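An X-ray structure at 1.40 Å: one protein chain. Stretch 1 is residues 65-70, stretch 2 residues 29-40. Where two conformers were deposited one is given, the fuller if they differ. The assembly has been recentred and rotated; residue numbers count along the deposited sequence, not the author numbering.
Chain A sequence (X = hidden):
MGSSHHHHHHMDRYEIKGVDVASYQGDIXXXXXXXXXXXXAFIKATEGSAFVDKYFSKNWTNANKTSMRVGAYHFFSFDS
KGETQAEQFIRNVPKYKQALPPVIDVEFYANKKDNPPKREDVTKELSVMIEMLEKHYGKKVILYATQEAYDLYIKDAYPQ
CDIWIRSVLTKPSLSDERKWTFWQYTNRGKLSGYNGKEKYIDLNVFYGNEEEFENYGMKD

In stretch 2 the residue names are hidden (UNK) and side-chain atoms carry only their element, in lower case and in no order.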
# COMPACT_ATOMS: atom_id res chain seq x y z
N LYS A 65 -21.06 -18.89 2.71
CA LYS A 65 -22.50 -18.84 3.05
C LYS A 65 -23.25 -17.84 2.18
O LYS A 65 -24.49 -17.89 2.09
CB LYS A 65 -22.72 -18.51 4.52
CG LYS A 65 -22.34 -19.63 5.47
CD LYS A 65 -22.46 -19.23 6.93
CE LYS A 65 -21.97 -20.36 7.83
NZ LYS A 65 -22.32 -20.17 9.26
N THR A 66 -22.52 -16.92 1.56
CA THR A 66 -23.14 -15.93 0.67
C THR A 66 -23.28 -16.51 -0.73
O THR A 66 -22.89 -17.67 -0.98
CB THR A 66 -22.30 -14.62 0.60
OG1 THR A 66 -21.14 -14.82 -0.21
CG2 THR A 66 -21.90 -14.10 2.00
N SER A 67 -23.76 -15.69 -1.67
CA SER A 67 -23.86 -16.04 -3.08
C SER A 67 -22.59 -15.70 -3.87
O SER A 67 -22.55 -15.88 -5.07
CB SER A 67 -25.05 -15.28 -3.70
OG SER A 67 -24.79 -13.89 -3.76
N MET A 68 -21.58 -15.15 -3.18
CA MET A 68 -20.35 -14.75 -3.87
C MET A 68 -19.57 -15.95 -4.35
O MET A 68 -19.62 -17.01 -3.72
CB MET A 68 -19.44 -13.93 -2.94
CG MET A 68 -20.09 -12.59 -2.45
SD MET A 68 -19.25 -11.72 -1.09
CE MET A 68 -17.74 -11.35 -1.98
N ARG A 69 -18.83 -15.80 -5.44
CA ARG A 69 -17.90 -16.86 -5.84
C ARG A 69 -16.64 -16.68 -4.99
O ARG A 69 -16.15 -15.56 -4.84
CB ARG A 69 -17.56 -16.77 -7.32
CG ARG A 69 -18.78 -16.90 -8.24
CD ARG A 69 -18.42 -17.51 -9.59
NE ARG A 69 -18.03 -18.90 -9.38
CZ ARG A 69 -17.36 -19.64 -10.26
NH1 ARG A 69 -17.02 -20.89 -9.93
NH2 ARG A 69 -17.05 -19.14 -11.44
N VAL A 70 -16.12 -17.77 -4.44
CA VAL A 70 -15.05 -17.67 -3.45
C VAL A 70 -13.86 -18.55 -3.83
O VAL A 70 -14.03 -19.72 -4.22
CB VAL A 70 -15.56 -18.08 -2.03
CG1 VAL A 70 -14.47 -17.92 -1.00
CG2 VAL A 70 -16.77 -17.27 -1.65
N UNK A 29 -17.66 -8.58 7.53
CA UNK A 29 -19.07 -8.87 7.45
C UNK A 29 -19.34 -9.23 5.98
O UNK A 29 -19.52 -8.35 5.13
c UNK A 29 -19.89 -7.64 7.86
c UNK A 29 -21.39 -7.89 7.84
o UNK A 29 -21.85 -8.84 7.17
o UNK A 29 -22.13 -7.13 8.50
N UNK A 30 -19.33 -10.52 5.68
CA UNK A 30 -19.43 -10.97 4.30
C UNK A 30 -20.78 -10.65 3.68
O UNK A 30 -20.87 -10.32 2.50
c UNK A 30 -17.64 -12.70 4.43
c UNK A 30 -16.59 -12.03 2.15
c UNK A 30 -15.37 -12.75 4.11
c UNK A 30 -14.15 -12.61 3.44
c UNK A 30 -15.38 -11.90 1.50
c UNK A 30 -19.10 -12.47 4.19
c UNK A 30 -17.02 -13.08 5.58
n UNK A 30 -15.65 -13.12 5.40
c UNK A 30 -14.17 -12.19 2.14
c UNK A 30 -16.60 -12.46 3.48
N UNK A 31 -21.84 -10.70 4.49
CA UNK A 31 -23.15 -10.35 3.97
C UNK A 31 -23.20 -8.87 3.55
O UNK A 31 -23.86 -8.52 2.57
c UNK A 31 -24.26 -10.68 4.98
c UNK A 31 -23.83 -10.67 6.45
n UNK A 31 -19.73 -12.70 7.88
n UNK A 31 -21.77 -11.94 7.14
c UNK A 31 -23.21 -12.02 6.92
c UNK A 31 -21.03 -12.88 7.75
n UNK A 31 -21.58 -14.01 8.17
N UNK A 32 -22.49 -8.02 4.27
CA UNK A 32 -22.44 -6.61 3.92
C UNK A 32 -21.67 -6.36 2.64
O UNK A 32 -22.05 -5.51 1.81
o UNK A 32 -24.12 -2.86 4.75
c UNK A 32 -21.89 -5.78 5.07
o UNK A 32 -24.52 -4.85 5.51
c UNK A 32 -22.23 -4.31 4.94
c UNK A 32 -23.73 -3.99 5.09
N UNK A 33 -20.58 -7.11 2.42
CA UNK A 33 -19.87 -7.01 1.13
C UNK A 33 -20.75 -7.47 -0.02
O UNK A 33 -20.76 -6.87 -1.10
c UNK A 33 -17.05 -5.79 1.57
c UNK A 33 -18.54 -7.77 1.13
c UNK A 33 -17.43 -7.19 2.02
c UNK A 33 -16.21 -8.12 2.02
N UNK A 34 -21.47 -8.57 0.21
CA UNK A 34 -22.38 -9.07 -0.81
C UNK A 34 -23.41 -8.00 -1.21
O UNK A 34 -23.73 -7.83 -2.38
o UNK A 34 -24.75 -13.16 -1.57
o UNK A 34 -25.00 -12.32 0.43
c UNK A 34 -23.06 -10.34 -0.31
c UNK A 34 -24.07 -10.93 -1.26
c UNK A 34 -24.65 -12.22 -0.76
N UNK A 35 -23.90 -7.27 -0.21
CA UNK A 35 -24.85 -6.17 -0.43
C UNK A 35 -24.30 -4.98 -1.19
O UNK A 35 -25.07 -4.14 -1.63
n UNK A 35 -28.34 -7.03 4.75
c UNK A 35 -26.42 -6.72 1.46
c UNK A 35 -25.43 -5.72 0.91
c UNK A 35 -26.94 -6.30 2.81
c UNK A 35 -27.88 -7.35 3.35
N UNK A 36 -22.98 -4.93 -1.38
CA UNK A 36 -22.34 -3.89 -2.18
C UNK A 36 -21.96 -4.36 -3.55
O UNK A 36 -21.10 -3.78 -4.16
o UNK A 36 -19.68 -1.36 0.33
c UNK A 36 -21.13 -3.35 -1.45
c UNK A 36 -20.44 -2.26 0.64
n UNK A 36 -20.29 -2.98 1.74
c UNK A 36 -21.58 -2.60 -0.21
N UNK A 37 -22.61 -5.41 -4.02
CA UNK A 37 -22.40 -5.99 -5.33
C UNK A 37 -20.99 -6.53 -5.49
O UNK A 37 -20.47 -6.53 -6.58
c UNK A 37 -22.99 -5.70 -7.79
n UNK A 37 -22.62 -5.08 -8.87
c UNK A 37 -22.73 -5.00 -6.46
o UNK A 37 -23.44 -6.83 -7.79
N UNK A 38 -20.37 -6.96 -4.42
CA UNK A 38 -19.12 -7.71 -4.57
C UNK A 38 -19.49 -9.12 -5.02
O UNK A 38 -20.23 -9.83 -4.33
c UNK A 38 -17.97 -6.38 -2.74
c UNK A 38 -18.36 -7.76 -3.26
c UNK A 38 -16.64 -4.01 -2.91
s UNK A 38 -16.81 -5.53 -3.84
N UNK A 39 -18.97 -9.53 -6.17
CA UNK A 39 -19.34 -10.81 -6.76
C UNK A 39 -18.40 -11.94 -6.43
O UNK A 39 -18.73 -13.11 -6.64
c UNK A 39 -19.54 -10.70 -8.27
c UNK A 39 -22.43 -9.12 -10.20
c UNK A 39 -20.83 -9.93 -8.55
c UNK A 39 -21.23 -10.00 -9.98
n UNK A 39 -23.64 -9.71 -9.58
N UNK A 40 -17.21 -11.61 -5.93
CA UNK A 40 -16.22 -12.63 -5.64
C UNK A 40 -15.31 -12.18 -4.52
O UNK A 40 -15.20 -10.99 -4.22
c UNK A 40 -14.54 -11.95 -7.48
c UNK A 40 -13.23 -11.77 -7.08
c UNK A 40 -15.02 -11.16 -8.52
c UNK A 40 -12.43 -10.76 -7.66
c UNK A 40 -14.25 -10.17 -9.11
c UNK A 40 -12.94 -9.96 -8.68
c UNK A 40 -15.40 -13.05 -6.88
O HOH W 1 -21.23 -13.93 -7.66

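Position 29 has four side-chain atoms: two carbons, the second carrying two oxygens. It does not reach stretch 1. This is Asp29, the N-cap of the helix that follows; its OD1 accepts from the backbone N of residue 32 at 3.1 Å.

Position 30 has one carbon, then fused five- and six-membered rings holding eight carbons and one nitrogen. Its CB lies 3.9 Å from Thr66 CG2. This is Trp30. Met68 SD sits at the ring edge, near its plane, 4.2 Å from Trp30 CE3.

Position 31 has three carbons, a nitrogen, then a carbon with two more nitrogens. Its backbone N is 4.2 Å from Thr66 CG2. This is Arg31, whose NE forms a salt bridge with Asp29 OD1 at 3.1 Å.

Position 32 has three carbons, the third carrying two oxygens, and is out of reach. It is Glu32.

Position 33 has four carbons, forked at the second, and makes no contact. It is Leu33.

Position 34 has three carbons, the third carrying two oxygens. One oxygen lies 2.3 Å from Ser67 OG, the other 3.6 Å from Thr66 CB. This is Glu34. Its OE2 accepts from Ser67 N at 2.7 Å and, in a very short bond, from Ser67 OG.

Position 35 has four carbons in a row ending in nitrogen: Lys35. Position 36 has three carbons, the third with one oxygen and one nitrogen: Gln36. Position 37 has two carbons, the second with one oxygen and one nitrogen: Asn37. None of the three reaches stretch 1. A type I turn runs from Glu34 to Asn37.

Position 38 is unbranched: two carbons, sulfur, one carbon. Its CB is 3.9 Å from Met68 CE, though the side-chain end leads away. This is Met38; its O lies 3.3 Å from Met68 CG.

Position 39 has four carbons in a row ending in nitrogen. CA-to-CB points away from stretch 1, so the backbone makes the contact. This is Lys39; its O accepts from Arg69 N at 2.9 Å.

Position 40 has one carbon, then a six-carbon ring. Its CB is 4.3 Å from Arg69 CB. This is Phe40, in a parallel bridge with Arg69. Phe40 CA makes a CA-H...O contact with Arg69 O at 3.0 Å.

The contact works at two sites. Glu34 holds the loop through Ser67, and the parallel bridge aligns the strands. Between them, Met68 packs against Trp30 and Met38. A water donates to Lys39 O and, weakly, to Ser67 O.

Stretch 2 (29-40) DWRELEKQNMKF
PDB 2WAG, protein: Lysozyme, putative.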